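Local coordinates for ripening-associated protein (Musa acuminata, PDB 4PIT), which probably serves as a carbohydrate-binding lectin of the jacalin-related family and here holds mannose-containing sugars in two neighbouring pockets, at residues R25-K30 with T43-G48; D35-V40 with K130-I135; G70-G75 with S95-A100; A77-N82 with G109-L114. The protein carries 1 engineered substitution. One frame throughout, in Å; residues are numbered along the deposited sequence.

Contact 1. Residues R25-K30 with T43-G48; sequences RIISVK and TFTYYG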
loop_
_atom_site.group_PDB
_atom_site.type_symbol
_atom_site.label_atom_id
_atom_site.label_comp_id
_atom_site.label_asym_id
_atom_site.label_seq_id
_atom_site.Cartn_x
_atom_site.Cartn_y
_atom_site.Cartn_z
ATOM N N ARG B 25 4.203 -21.065 -0.445
ATOM C CA ARG B 25 4.401 -20.641 -1.823
ATOM C C ARG B 25 3.031 -20.552 -2.500
ATOM O O ARG B 25 2.410 -21.580 -2.776
ATOM C CB ARG B 25 5.308 -21.598 -2.583
ATOM C CG ARG B 25 5.497 -21.109 -4.013
ATOM C CD ARG B 25 6.291 -22.081 -4.840
ATOM N NE ARG B 25 6.452 -21.577 -6.198
ATOM C CZ ARG B 25 7.229 -22.149 -7.113
ATOM N NH1 ARG B 25 7.909 -23.254 -6.819
ATOM N NH2 ARG B 25 7.325 -21.630 -8.328
ATOM N N ILE B 26 2.581 -19.338 -2.797
ATOM C CA ILE B 26 1.293 -19.164 -3.483
ATOM C C ILE B 26 1.441 -19.693 -4.890
ATOM O O ILE B 26 2.374 -19.257 -5.598
ATOM C CB ILE B 26 0.853 -17.689 -3.506
ATOM C CG1 ILE B 26 0.586 -17.147 -2.100
ATOM C CG2 ILE B 26 -0.370 -17.476 -4.404
ATOM C CD1 ILE B 26 0.758 -15.579 -2.086
ATOM N N ILE B 27 0.516 -20.579 -5.324
ATOM C CA ILE B 27 0.577 -21.047 -6.720
ATOM C C ILE B 27 -0.622 -20.537 -7.524
ATOM O O ILE B 27 -0.490 -20.385 -8.736
ATOM C CB ILE B 27 0.776 -22.559 -6.835
ATOM C CG1 ILE B 27 -0.366 -23.359 -6.234
ATOM C CG2 ILE B 27 2.151 -22.966 -6.234
ATOM C CD1 ILE B 27 -0.370 -24.906 -6.721
ATOM N N SER B 28 -1.780 -20.263 -6.884
ATOM C CA SER B 28 -2.904 -19.689 -7.608
ATOM C C SER B 28 -3.851 -19.003 -6.642
ATOM O O SER B 28 -3.867 -19.293 -5.433
ATOM C CB SER B 28 -3.644 -20.713 -8.458
ATOM O OG SER B 28 -4.261 -21.702 -7.663
ATOM N N VAL B 29 -4.582 -18.023 -7.183
ATOM C CA VAL B 29 -5.589 -17.282 -6.458
ATOM C C VAL B 29 -6.857 -17.347 -7.293
ATOM O O VAL B 29 -6.816 -16.985 -8.461
ATOM C CB VAL B 29 -5.129 -15.820 -6.189
ATOM C CG1 VAL B 29 -6.248 -14.982 -5.570
ATOM C CG2 VAL B 29 -3.883 -15.788 -5.280
ATOM N N LYS B 30 -7.982 -17.728 -6.696
ATOM C CA LYS B 30 -9.254 -17.776 -7.404
ATOM C C LYS B 30 -10.132 -16.758 -6.749
ATOM O O LYS B 30 -10.437 -16.894 -5.556
ATOM C CB LYS B 30 -9.853 -19.195 -7.315
ATOM C CG LYS B 30 -11.100 -19.402 -8.150
ATOM C CD LYS B 30 -11.592 -20.855 -8.046
ATOM C CE LYS B 30 -10.772 -21.857 -8.827
ATOM N NZ LYS B 30 -11.255 -23.248 -8.557
ATOM N N THR B 43 -4.446 -21.067 -3.182
ATOM C CA THR B 43 -3.834 -22.401 -3.260
ATOM C C THR B 43 -2.346 -22.223 -3.159
ATOM O O THR B 43 -1.770 -21.377 -3.856
ATOM C CB THR B 43 -4.265 -23.140 -4.548
ATOM O OG1 THR B 43 -5.697 -23.274 -4.567
ATOM C CG2 THR B 43 -3.658 -24.562 -4.645
ATOM N N PHE B 44 -1.720 -23.017 -2.285
ATOM C CA PHE B 44 -0.300 -22.878 -2.057
ATOM C C PHE B 44 0.348 -24.227 -1.838
ATOM O O PHE B 44 -0.351 -25.221 -1.589
ATOM C CB PHE B 44 -0.069 -21.980 -0.825
ATOM C CG PHE B 44 -0.698 -22.502 0.448
ATOM C CD1 PHE B 44 -0.026 -23.430 1.245
ATOM C CD2 PHE B 44 -1.957 -22.066 0.848
ATOM C CE1 PHE B 44 -0.621 -23.941 2.411
ATOM C CE2 PHE B 44 -2.534 -22.560 2.026
ATOM C CZ PHE B 44 -1.852 -23.470 2.799
ATOM N N THR B 45 1.674 -24.268 -1.954
ATOM C CA THR B 45 2.442 -25.472 -1.670
ATOM C C THR B 45 3.362 -25.194 -0.502
ATOM O O THR B 45 3.808 -24.057 -0.267
ATOM C CB THR B 45 3.224 -25.970 -2.901
ATOM O OG1 THR B 45 4.158 -24.964 -3.270
ATOM C CG2 THR B 45 2.319 -26.323 -4.096
ATOM N N TYR B 46 3.669 -26.251 0.235
ATOM C CA TYR B 46 4.540 -26.161 1.404
ATOM C C TYR B 46 5.037 -27.547 1.658
ATOM O O TYR B 46 4.216 -28.447 1.803
ATOM C CB TYR B 46 3.759 -25.601 2.609
ATOM C CG TYR B 46 4.591 -25.242 3.821
ATOM C CD1 TYR B 46 5.661 -24.351 3.720
ATOM C CD2 TYR B 46 4.225 -25.678 5.091
ATOM C CE1 TYR B 46 6.389 -23.964 4.849
ATOM C CE2 TYR B 46 4.943 -25.293 6.224
ATOM C CZ TYR B 46 6.016 -24.428 6.097
ATOM O OH TYR B 46 6.722 -24.069 7.223
ATOM N N TYR B 47 6.376 -27.749 1.629
ATOM C CA TYR B 47 6.978 -29.074 1.813
ATOM C C TYR B 47 6.344 -30.175 0.908
ATOM O O TYR B 47 6.056 -31.287 1.367
ATOM C CB TYR B 47 6.903 -29.485 3.293
ATOM C CG TYR B 47 7.941 -28.782 4.142
ATOM C CD1 TYR B 47 7.669 -27.557 4.743
ATOM C CD2 TYR B 47 9.192 -29.352 4.362
ATOM C CE1 TYR B 47 8.608 -26.924 5.562
ATOM C CE2 TYR B 47 10.136 -28.734 5.181
ATOM C CZ TYR B 47 9.847 -27.514 5.769
ATOM O OH TYR B 47 10.789 -26.899 6.568
ATOM N N GLY B 48 6.103 -29.831 -0.358
ATOM C CA GLY B 48 5.536 -30.752 -1.335
ATOM C C GLY B 48 4.045 -31.047 -1.241
ATOM O O GLY B 48 3.541 -31.886 -1.990
HETATM O O HOH W 1 -7.053 -21.325 -5.701
#
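Strands 25-30 and 43-46 run antiparallel as the two arms of a beta hairpin, and a classic beta bulge at Ile27 and Ser28 marks their closely packed part. Both residues face Thr43, whose carbonyl O takes two N-H groups: Ile27 N at 2.8 Å, in the carbonyl plane, and Ser28 N at 3.2 Å, from above it. Thr43 N in turn donates to Ser28 O at 2.9 Å. A water 2.6 Å from Thr43 OG1 reaches Ser28 OG weakly; the same threonine hydroxyl also bonds Thr52. At the bulge Ile27 lies against two threonines. Its side chain crosses that of Thr43 obliquely, CG1 (chi1 62°, in the crowded position between backbone N and carbonyl carbon) meeting Thr43 CG2 at 3.8 Å, while Ile27 CG2 touches Thr45 CG2 at 4.0 Å. Beta-branched residues suit this place, since each offers a methyl close to the main chain for the other to pack on.

The solvent side is looser. Arg25 lies alongside Thr45, its CB 3.6 Å from Thr45 OG1, then leads away fully extended to a long, weak ion pair with Glu69.

On the face of Ile26 and Phe44, the phenylalanine ring turns aside to stack on Tyr24, and Ile26 packs on Phe124 of strand 118-128. Within the sheet, strand 61-66 flanks 25-33 and strand 49-56 flanks 37-46.

Contact 2. Residues D35-V40 with K130-I135; sequences DVVDGV and KFLDAI. With MAN (alpha-D-mannopyranose), chain G; MAN (alpha-D-mannopyranose), chain F; MAN (alpha-D-mannopyranose), chain C.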
loop_
_atom_site.group_PDB
_atom_site.type_symbol
_atom_site.label_atom_id
_atom_site.label_comp_id
_atom_site.label_asym_id
_atom_site.label_seq_id
_atom_site.Cartn_x
_atom_site.Cartn_y
_atom_site.Cartn_z
ATOM N N ASP B 35 -21.520 -8.732 -8.070
ATOM C CA ASP B 35 -21.613 -7.287 -7.830
ATOM C C ASP B 35 -20.357 -6.841 -7.056
ATOM O O ASP B 35 -19.821 -5.753 -7.282
ATOM C CB ASP B 35 -22.834 -6.972 -6.979
ATOM C CG ASP B 35 -24.194 -7.051 -7.640
ATOM O OD1 ASP B 35 -24.245 -7.256 -8.867
ATOM O OD2 ASP B 35 -25.193 -6.939 -6.919
ATOM N N VAL B 36 -19.917 -7.696 -6.110
ATOM C CA VAL B 36 -18.743 -7.404 -5.278
ATOM C C VAL B 36 -17.810 -8.602 -5.265
ATOM O O VAL B 36 -18.067 -9.593 -5.959
ATOM C CB VAL B 36 -19.150 -7.003 -3.827
ATOM C CG1 VAL B 36 -20.000 -5.732 -3.823
ATOM C CG2 VAL B 36 -19.855 -8.138 -3.083
ATOM N N VAL B 37 -16.752 -8.537 -4.450
ATOM C CA VAL B 37 -15.862 -9.691 -4.297
ATOM C C VAL B 37 -16.443 -10.532 -3.180
ATOM O O VAL B 37 -16.495 -10.099 -2.022
ATOM C CB VAL B 37 -14.411 -9.240 -4.017
ATOM C CG1 VAL B 37 -13.503 -10.464 -3.847
ATOM C CG2 VAL B 37 -13.884 -8.362 -5.156
ATOM N N ASP B 38 -16.939 -11.732 -3.538
ATOM C CA ASP B 38 -17.549 -12.631 -2.573
ATOM C C ASP B 38 -16.523 -13.340 -1.727
ATOM O O ASP B 38 -16.769 -13.628 -0.577
ATOM C CB ASP B 38 -18.366 -13.685 -3.336
ATOM C CG ASP B 38 -19.589 -13.056 -3.989
ATOM O OD1 ASP B 38 -19.443 -12.476 -5.104
ATOM O OD2 ASP B 38 -20.666 -13.067 -3.352
ATOM N N GLY B 39 -15.395 -13.702 -2.317
ATOM C CA GLY B 39 -14.437 -14.465 -1.558
ATOM C C GLY B 39 -13.265 -14.832 -2.413
ATOM O O GLY B 39 -13.183 -14.439 -3.585
ATOM N N VAL B 40 -12.290 -15.525 -1.813
ATOM C CA VAL B 40 -11.072 -15.909 -2.538
ATOM C C VAL B 40 -10.585 -17.275 -2.071
ATOM O O VAL B 40 -10.542 -17.507 -0.861
ATOM C CB VAL B 40 -9.924 -14.864 -2.350
ATOM C CG1 VAL B 40 -8.707 -15.210 -3.192
ATOM C CG2 VAL B 40 -10.363 -13.444 -2.655
ATOM N N LYS B 130 -19.991 -13.003 4.560
ATOM C CA LYS B 130 -20.727 -13.371 3.358
ATOM C C LYS B 130 -19.940 -12.961 2.105
ATOM O O LYS B 130 -20.029 -13.616 1.057
ATOM C CB LYS B 130 -22.103 -12.701 3.371
ATOM C CG LYS B 130 -22.991 -13.143 2.211
ATOM C CD LYS B 130 -24.380 -12.488 2.322
ATOM C CE LYS B 130 -25.188 -12.736 1.059
ATOM N NZ LYS B 130 -25.556 -14.168 0.918
ATOM N N PHE B 131 -19.208 -11.830 2.203
ATOM C CA PHE B 131 -18.365 -11.329 1.127
ATOM C C PHE B 131 -16.936 -11.193 1.665
ATOM O O PHE B 131 -16.648 -11.543 2.816
ATOM C CB PHE B 131 -18.899 -9.976 0.600
ATOM C CG PHE B 131 -20.390 -10.012 0.272
ATOM C CD1 PHE B 131 -20.876 -10.848 -0.728
ATOM C CD2 PHE B 131 -21.296 -9.214 0.974
ATOM C CE1 PHE B 131 -22.252 -10.912 -1.012
ATOM C CE2 PHE B 131 -22.671 -9.244 0.655
ATOM C CZ PHE B 131 -23.135 -10.100 -0.330
ATOM N N LEU B 132 -16.030 -10.706 0.810
ATOM C CA LEU B 132 -14.672 -10.488 1.247
ATOM C C LEU B 132 -14.588 -9.077 1.842
ATOM O O LEU B 132 -14.416 -8.093 1.105
ATOM C CB LEU B 132 -13.692 -10.683 0.094
ATOM C CG LEU B 132 -12.230 -10.806 0.522
ATOM C CD1 LEU B 132 -11.990 -11.978 1.475
ATOM C CD2 LEU B 132 -11.368 -10.967 -0.707
ATOM N N ASP B 133 -14.701 -8.997 3.181
ATOM C CA ASP B 133 -14.672 -7.711 3.869
ATOM C C ASP B 133 -13.391 -6.957 3.680
ATOM O O ASP B 133 -13.429 -5.737 3.499
ATOM C CB ASP B 133 -14.886 -7.910 5.370
ATOM C CG ASP B 133 -16.251 -8.492 5.679
ATOM O OD1 ASP B 133 -16.477 -9.693 5.354
ATOM O OD2 ASP B 133 -17.126 -7.732 6.170
ATOM N N ALA B 134 -12.239 -7.664 3.743
ATOM C CA ALA B 134 -10.965 -6.936 3.659
ATOM C C ALA B 134 -9.854 -7.859 3.224
ATOM O O ALA B 134 -9.927 -9.072 3.418
ATOM C CB ALA B 134 -10.624 -6.326 5.014
ATOM N N ILE B 135 -8.808 -7.266 2.658
ATOM C CA ILE B 135 -7.622 -8.041 2.257
ATOM C C ILE B 135 -6.371 -7.207 2.477
ATOM O O ILE B 135 -6.362 -6.005 2.249
ATOM C CB ILE B 135 -7.752 -8.544 0.789
ATOM C CG1 ILE B 135 -6.686 -9.634 0.501
ATOM C CG2 ILE B 135 -7.691 -7.381 -0.219
ATOM C CD1 ILE B 135 -6.916 -10.438 -0.861
HETATM C C1 MAN G . -24.563 -11.126 -7.742
HETATM C C2 MAN G . -24.260 -12.596 -8.014
HETATM C C3 MAN G . -24.018 -13.354 -6.708
HETATM C C4 MAN G . -22.976 -12.658 -5.832
HETATM C C5 MAN G . -23.348 -11.191 -5.613
HETATM C C6 MAN G . -22.274 -10.405 -4.881
HETATM O O2 MAN G . -23.133 -12.668 -8.873
HETATM O O3 MAN G . -23.604 -14.692 -6.961
HETATM O O4 MAN G . -22.939 -13.324 -4.581
HETATM O O5 MAN G . -23.552 -10.550 -6.886
HETATM O O6 MAN G . -21.033 -10.391 -5.598
HETATM C C1 MAN F . -22.412 -10.824 6.621
HETATM C C2 MAN F . -21.690 -11.012 7.948
HETATM C C3 MAN F . -20.900 -9.755 8.307
HETATM C C4 MAN F . -19.965 -9.365 7.162
HETATM C C5 MAN F . -20.745 -9.257 5.855
HETATM C C6 MAN F . -19.867 -9.012 4.655
HETATM O O2 MAN F . -20.797 -12.118 7.804
HETATM O O3 MAN F . -20.164 -9.942 9.509
HETATM O O4 MAN F . -19.386 -8.091 7.438
HETATM O O5 MAN F . -21.471 -10.476 5.591
HETATM O O6 MAN F . -18.958 -10.101 4.462
HETATM C C1 MAN C . -27.049 -9.478 -5.843
HETATM C C2 MAN C . -26.506 -9.773 -7.245
HETATM C C3 MAN C . -27.632 -9.755 -8.279
HETATM C C4 MAN C . -28.773 -10.674 -7.857
HETATM C C5 MAN C . -29.235 -10.273 -6.459
HETATM C C6 MAN C . -30.355 -11.120 -5.902
HETATM O O1 MAN C . -27.420 -8.133 -5.748
HETATM O O2 MAN C . -25.878 -11.048 -7.206
HETATM O O3 MAN C . -27.145 -10.116 -9.567
HETATM O O4 MAN C . -29.848 -10.589 -8.788
HETATM O O5 MAN C . -28.134 -10.363 -5.539
HETATM O O6 MAN C . -31.015 -10.436 -4.846
HETATM O O HOH W 2 -21.081 -14.684 -1.190
#
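Phe131 CG stands anti to its carbonyl carbon (chi1 -50°), and Asp38 CG does likewise (chi1 -69°), so that the carboxylate comes to the ring's edge: Asp38 OD2 lies in the ring plane, 3.4 Å from Phe131 CD1. Val36 has CG1 anti to its carbonyl carbon (chi1 -62°), which leaves CG2 in the crowded position between backbone N and carbonyl carbon, over one ring face in a CH-pi contact, 3.7 Å from Phe131 CD1. A flat, apolar ring suits a wall between two sugars. Behind it, Leu132 N donates nearly straight to Val37 O at 2.9 Å, and in the conformer given for Val40 its CG2 comes within 3.3 Å of Leu132 CD2, tighter than usual.

Both loops grip a mannose in the same way. On the chain G sugar, Asp38 OD1 takes O6 at 2.7 Å and OD2 takes O4 at 2.6 Å, while Asp35 N and Val36 N donate to O5 and O6. Asp133, Lys130 N and Phe131 N repeat this pattern on the chain F sugar. A water joins Asp38 OD2 to Lys130 O, tying one site to the other. Gly34 to Asp38 and Gly129 to Asp133 each fit the Gly-X-X-X-Asp mannose-binding loop of jacalin-related lectins.

Contact 3. Residues G70-G75 with S95-A100; sequences GEYLVG and STNKKA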
loop_
_atom_site.group_PDB
_atom_site.type_symbol
_atom_site.label_atom_id
_atom_site.label_comp_id
_atom_site.label_asym_id
_atom_site.label_seq_id
_atom_site.Cartn_x
_atom_site.Cartn_y
_atom_site.Cartn_z
ATOM N N GLY B 70 8.343 -18.728 -12.527
ATOM C CA GLY B 70 8.969 -17.410 -12.588
ATOM C C GLY B 70 8.001 -16.237 -12.559
ATOM O O GLY B 70 8.404 -15.099 -12.806
ATOM N N GLU B 71 6.713 -16.506 -12.278
ATOM C CA GLU B 71 5.707 -15.451 -12.205
ATOM C C GLU B 71 5.348 -15.226 -10.753
ATOM O O GLU B 71 5.135 -16.191 -10.015
ATOM C CB GLU B 71 4.468 -15.839 -13.008
ATOM C CG GLU B 71 3.464 -14.705 -13.192
ATOM C CD GLU B 71 2.218 -15.059 -13.984
ATOM O OE1 GLU B 71 1.988 -16.265 -14.238
ATOM O OE2 GLU B 71 1.459 -14.126 -14.333
ATOM N N TYR B 72 5.283 -13.958 -10.358
ATOM C CA TYR B 72 4.953 -13.622 -8.974
ATOM C C TYR B 72 4.066 -12.414 -8.916
ATOM O O TYR B 72 4.033 -11.615 -9.855
ATOM C CB TYR B 72 6.225 -13.383 -8.141
ATOM C CG TYR B 72 7.304 -12.640 -8.884
ATOM C CD1 TYR B 72 7.337 -11.254 -8.900
ATOM C CD2 TYR B 72 8.310 -13.326 -9.560
ATOM C CE1 TYR B 72 8.305 -10.561 -9.629
ATOM C CE2 TYR B 72 9.286 -12.646 -10.286
ATOM C CZ TYR B 72 9.291 -11.262 -10.302
ATOM O OH TYR B 72 10.264 -10.579 -10.998
ATOM N N LEU B 73 3.337 -12.270 -7.784
ATOM C CA LEU B 73 2.420 -11.151 -7.587
ATOM C C LEU B 73 3.168 -9.905 -7.179
ATOM O O LEU B 73 3.883 -9.914 -6.178
ATOM C CB LEU B 73 1.362 -11.503 -6.513
ATOM C CG LEU B 73 0.422 -12.657 -6.918
ATOM C CD1 LEU B 73 -0.237 -13.278 -5.682
ATOM C CD2 LEU B 73 -0.634 -12.174 -7.963
ATOM N N VAL B 74 3.021 -8.823 -7.955
ATOM C CA VAL B 74 3.770 -7.588 -7.681
ATOM C C VAL B 74 2.863 -6.374 -7.499
ATOM O O VAL B 74 3.345 -5.233 -7.425
ATOM C CB VAL B 74 4.835 -7.293 -8.772
ATOM C CG1 VAL B 74 5.899 -8.376 -8.785
ATOM C CG2 VAL B 74 4.210 -7.062 -10.164
ATOM N N GLY B 75 1.560 -6.606 -7.437
ATOM C CA GLY B 75 0.653 -5.501 -7.248
ATOM C C GLY B 75 -0.730 -5.986 -6.908
ATOM O O GLY B 75 -1.129 -7.081 -7.310
ATOM N N SER B 95 -1.562 -7.583 -10.206
ATOM C CA SER B 95 -0.553 -7.537 -11.254
ATOM C C SER B 95 0.513 -8.559 -10.954
ATOM O O SER B 95 0.887 -8.734 -9.803
ATOM C CB SER B 95 0.122 -6.158 -11.312
ATOM O OG SER B 95 -0.824 -5.109 -11.406
ATOM N N THR B 96 1.007 -9.232 -11.982
ATOM C CA THR B 96 2.186 -10.069 -11.841
ATOM C C THR B 96 3.270 -9.405 -12.672
ATOM O O THR B 96 3.020 -8.415 -13.357
ATOM C CB THR B 96 1.969 -11.529 -12.236
ATOM O OG1 THR B 96 1.880 -11.606 -13.668
ATOM C CG2 THR B 96 0.777 -12.188 -11.548
ATOM N N ASN B 97 4.474 -9.970 -12.642
ATOM C CA ASN B 97 5.552 -9.453 -13.472
ATOM C C ASN B 97 5.276 -9.780 -14.955
ATOM O O ASN B 97 5.996 -9.285 -15.821
ATOM C CB ASN B 97 6.884 -10.045 -13.010
ATOM C CG ASN B 97 6.918 -11.557 -13.027
ATOM O OD1 ASN B 97 5.994 -12.234 -12.573
ATOM N ND2 ASN B 97 8.006 -12.137 -13.533
ATOM N N LYS B 98 4.234 -10.591 -15.249
ATOM C CA LYS B 98 3.879 -10.985 -16.615
ATOM C C LYS B 98 2.656 -10.223 -17.131
ATOM O O LYS B 98 2.645 -9.846 -18.312
ATOM C CB LYS B 98 3.676 -12.500 -16.730
ATOM C CG LYS B 98 4.950 -13.280 -16.393
ATOM C CD LYS B 98 5.168 -14.521 -17.256
ATOM C CE LYS B 98 6.561 -15.112 -17.086
ATOM N NZ LYS B 98 7.656 -14.130 -17.357
ATOM N N LYS B 99 1.627 -9.988 -16.285
ATOM C CA LYS B 99 0.462 -9.254 -16.761
ATOM C C LYS B 99 -0.450 -8.800 -15.642
ATOM O O LYS B 99 -0.263 -9.173 -14.497
ATOM C CB LYS B 99 -0.350 -10.100 -17.750
ATOM C CG LYS B 99 -0.824 -11.418 -17.206
ATOM C CD LYS B 99 -1.987 -11.893 -18.072
ATOM C CE LYS B 99 -2.059 -13.388 -18.159
ATOM N N ALA B 100 -1.475 -8.043 -16.021
ATOM C CA ALA B 100 -2.511 -7.562 -15.116
ATOM C C ALA B 100 -3.720 -8.503 -15.144
ATOM O O ALA B 100 -4.104 -9.035 -16.204
ATOM C CB ALA B 100 -2.926 -6.160 -15.507
#
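The amide of Asn97 lies flat on the ring of Tyr72, the two planes only 10° apart, with Asn97 CG over the ring face and 3.6 Å from Tyr72 CZ. Both ends of the amide are held: ND2 donates in its own plane to Gly70 O at 3.1 Å, and OD1 accepts from Tyr72 N at 2.9 Å. Asparagine suits the place because it offers a donor and an acceptor to a chain not yet in regular strand pairing. Farther along, Val74 and Gly75 form a classic beta bulge against Ser95, whose O takes Val74 N at 2.8 Å and, weakly, Gly75 N.

Glu71 reaches out extended, and Thr96 OG1 donates to the anti lone pair of its OE2 at 2.6 Å. The same hydroxyl accepts from Lys98 N and Lys99 N, an ST turn and an ST motif. With Gln68 N and Tyr101 OH also bonded to its carboxylate, buried Glu71 has several polar partners, which would probably favour its ionised form.

Contact 4. Residues A77-N82 with G109-L114; sequences AGEVAN and GTPFSL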
loop_
_atom_site.group_PDB
_atom_site.type_symbol
_atom_site.label_atom_id
_atom_site.label_comp_id
_atom_site.label_asym_id
_atom_site.label_seq_id
_atom_site.Cartn_x
_atom_site.Cartn_y
_atom_site.Cartn_z
ATOM N N ALA B 77 -4.852 -4.062 -6.336
ATOM C CA ALA B 77 -5.634 -2.833 -6.318
ATOM C C ALA B 77 -7.103 -3.173 -6.314
ATOM O O ALA B 77 -7.486 -4.306 -6.580
ATOM C CB ALA B 77 -5.292 -1.961 -7.529
ATOM N N GLY B 78 -7.935 -2.187 -6.040
ATOM C CA GLY B 78 -9.366 -2.438 -6.089
ATOM C C GLY B 78 -10.135 -1.281 -5.546
ATOM O O GLY B 78 -9.651 -0.142 -5.574
ATOM N N GLU B 79 -11.360 -1.567 -5.067
ATOM C CA GLU B 79 -12.272 -0.578 -4.523
ATOM C C GLU B 79 -12.936 -1.099 -3.287
ATOM O O GLU B 79 -13.330 -2.276 -3.259
ATOM C CB GLU B 79 -13.383 -0.251 -5.525
ATOM C CG GLU B 79 -12.907 0.242 -6.875
ATOM C CD GLU B 79 -12.926 1.742 -7.050
ATOM O OE1 GLU B 79 -13.551 2.431 -6.213
ATOM O OE2 GLU B 79 -12.366 2.224 -8.061
ATOM N N VAL B 80 -13.035 -0.244 -2.267
ATOM C CA VAL B 80 -13.756 -0.548 -1.021
ATOM C C VAL B 80 -15.136 0.047 -1.192
ATOM O O VAL B 80 -15.262 1.262 -1.411
ATOM C CB VAL B 80 -13.025 -0.034 0.228
ATOM C CG1 VAL B 80 -13.865 -0.277 1.475
ATOM C CG2 VAL B 80 -11.657 -0.714 0.348
ATOM N N ALA B 81 -16.170 -0.801 -1.133
ATOM C CA ALA B 81 -17.543 -0.374 -1.421
ATOM C C ALA B 81 -18.480 -0.610 -0.285
ATOM O O ALA B 81 -18.248 -1.459 0.566
ATOM C CB ALA B 81 -18.052 -1.136 -2.627
ATOM N N ASN B 82 -19.599 0.127 -0.298
ATOM C CA ASN B 82 -20.701 -0.079 0.632
ATOM C C ASN B 82 -21.678 -0.949 -0.085
ATOM O O ASN B 82 -22.122 -0.568 -1.163
ATOM C CB ASN B 82 -21.369 1.262 0.950
ATOM C CG ASN B 82 -20.517 2.166 1.781
ATOM O OD1 ASN B 82 -19.953 1.751 2.791
ATOM N ND2 ASN B 82 -20.374 3.414 1.344
ATOM N N GLY B 109 -16.283 2.441 -5.165
ATOM C CA GLY B 109 -16.378 3.106 -3.884
ATOM C C GLY B 109 -15.156 3.963 -3.644
ATOM O O GLY B 109 -15.001 5.027 -4.262
ATOM N N THR B 110 -14.298 3.512 -2.737
ATOM C CA THR B 110 -13.059 4.226 -2.436
ATOM C C THR B 110 -11.931 3.423 -3.029
ATOM O O THR B 110 -11.700 2.304 -2.557
ATOM C CB THR B 110 -12.875 4.406 -0.923
ATOM O OG1 THR B 110 -14.025 5.074 -0.380
ATOM C CG2 THR B 110 -11.614 5.215 -0.582
ATOM N N PRO B 111 -11.220 3.912 -4.055
ATOM C CA PRO B 111 -10.136 3.102 -4.600
ATOM C C PRO B 111 -8.959 2.913 -3.658
ATOM O O PRO B 111 -8.670 3.749 -2.817
ATOM C CB PRO B 111 -9.662 3.885 -5.825
ATOM C CG PRO B 111 -10.176 5.239 -5.666
ATOM C CD PRO B 111 -11.394 5.190 -4.784
ATOM N N PHE B 112 -8.240 1.811 -3.853
ATOM C CA PHE B 112 -6.966 1.588 -3.199
ATOM C C PHE B 112 -6.032 0.986 -4.224
ATOM O O PHE B 112 -6.480 0.337 -5.186
ATOM C CB PHE B 112 -7.063 0.711 -1.946
ATOM C CG PHE B 112 -7.354 -0.744 -2.212
ATOM C CD1 PHE B 112 -8.662 -1.198 -2.318
ATOM C CD2 PHE B 112 -6.318 -1.670 -2.312
ATOM C CE1 PHE B 112 -8.933 -2.551 -2.586
ATOM C CE2 PHE B 112 -6.589 -3.024 -2.567
ATOM C CZ PHE B 112 -7.887 -3.461 -2.670
ATOM N N SER B 113 -4.747 1.168 -4.014
ATOM C CA SER B 113 -3.763 0.619 -4.925
ATOM C C SER B 113 -2.477 0.344 -4.227
ATOM O O SER B 113 -2.012 1.175 -3.413
ATOM C CB SER B 113 -3.511 1.567 -6.091
ATOM O OG SER B 113 -3.145 2.866 -5.639
ATOM N N LEU B 114 -1.872 -0.814 -4.570
ATOM C CA LEU B 114 -0.600 -1.190 -4.040
ATOM C C LEU B 114 0.386 -1.499 -5.149
ATOM O O LEU B 114 0.608 -2.669 -5.483
ATOM C CB LEU B 114 -0.712 -2.359 -3.038
ATOM C CG LEU B 114 0.585 -2.758 -2.377
ATOM C CD1 LEU B 114 1.055 -1.681 -1.388
ATOM C CD2 LEU B 114 0.424 -4.108 -1.686
#
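Backbone bonds carry the pairing of strands 77-82 and 110-114, which run antiparallel without a break in register. Gly78 and Phe112 exchange two bonds, as do Val80 and Thr110, where Thr110 N meets Val80 O at 2.8 Å in the carbonyl plane. Pro111 sits at a non-hydrogen-bonded position opposite Glu79, so its missing N-H costs this ladder nothing.

One polar side chain adds to it. Glu79, bent at chi2 (-98°), lies beside Pro111 and brings OE1 to Gly109 N at 2.9 Å, from above the carboxylate plane. Gly109 CA also comes within 3.3 Å of Val80 O, so placed that a CB on Gly109 would clash with that oxygen, which explains the glycine.

The main apolar contact is made by the ring of Phe112. With CG between the backbone N and carbonyl carbon (chi1 71°), it folds back over the bare backbone of Gly78, CE1 reaching Gly78 C at 3.4 Å, while Val80 CG2 touches Phe112 CD1 at 4.0 Å.

Phe112 touches Leu89 and stacks on Trp10 of its own chain. Strand 73-83 has 86-96 on its other side, whereas 110-116 is outermost within the chain and meets the second subunit: Ser113 O accepts from Trp10 NE1 of that subunit, and Pro111 packs on its Pro111.

The four contacts sample a beta-prism built of three antiparallel four-stranded sheets. Contact 1 lies in the sheet of strands 25-33 and 37-46. Contact 2 shares strand 37-46 with it, touches it where Val40 meets Val29 and Lys30, and alternates with it along the chain. Contacts 3 and 4 share strand 73-83 in another sheet, their centres about 19 Å apart, and their segments also alternate. Contacts 1 and 4 stand on opposite sides of the chain's centre, about 26 Å apart between centres. Contact 2 encloses contacts 3 and 4 along the chain and ties strand 37-46 to the segment leading into strand 134-140. The sugars lie at contact 2, while contact 4 meets the partner subunit.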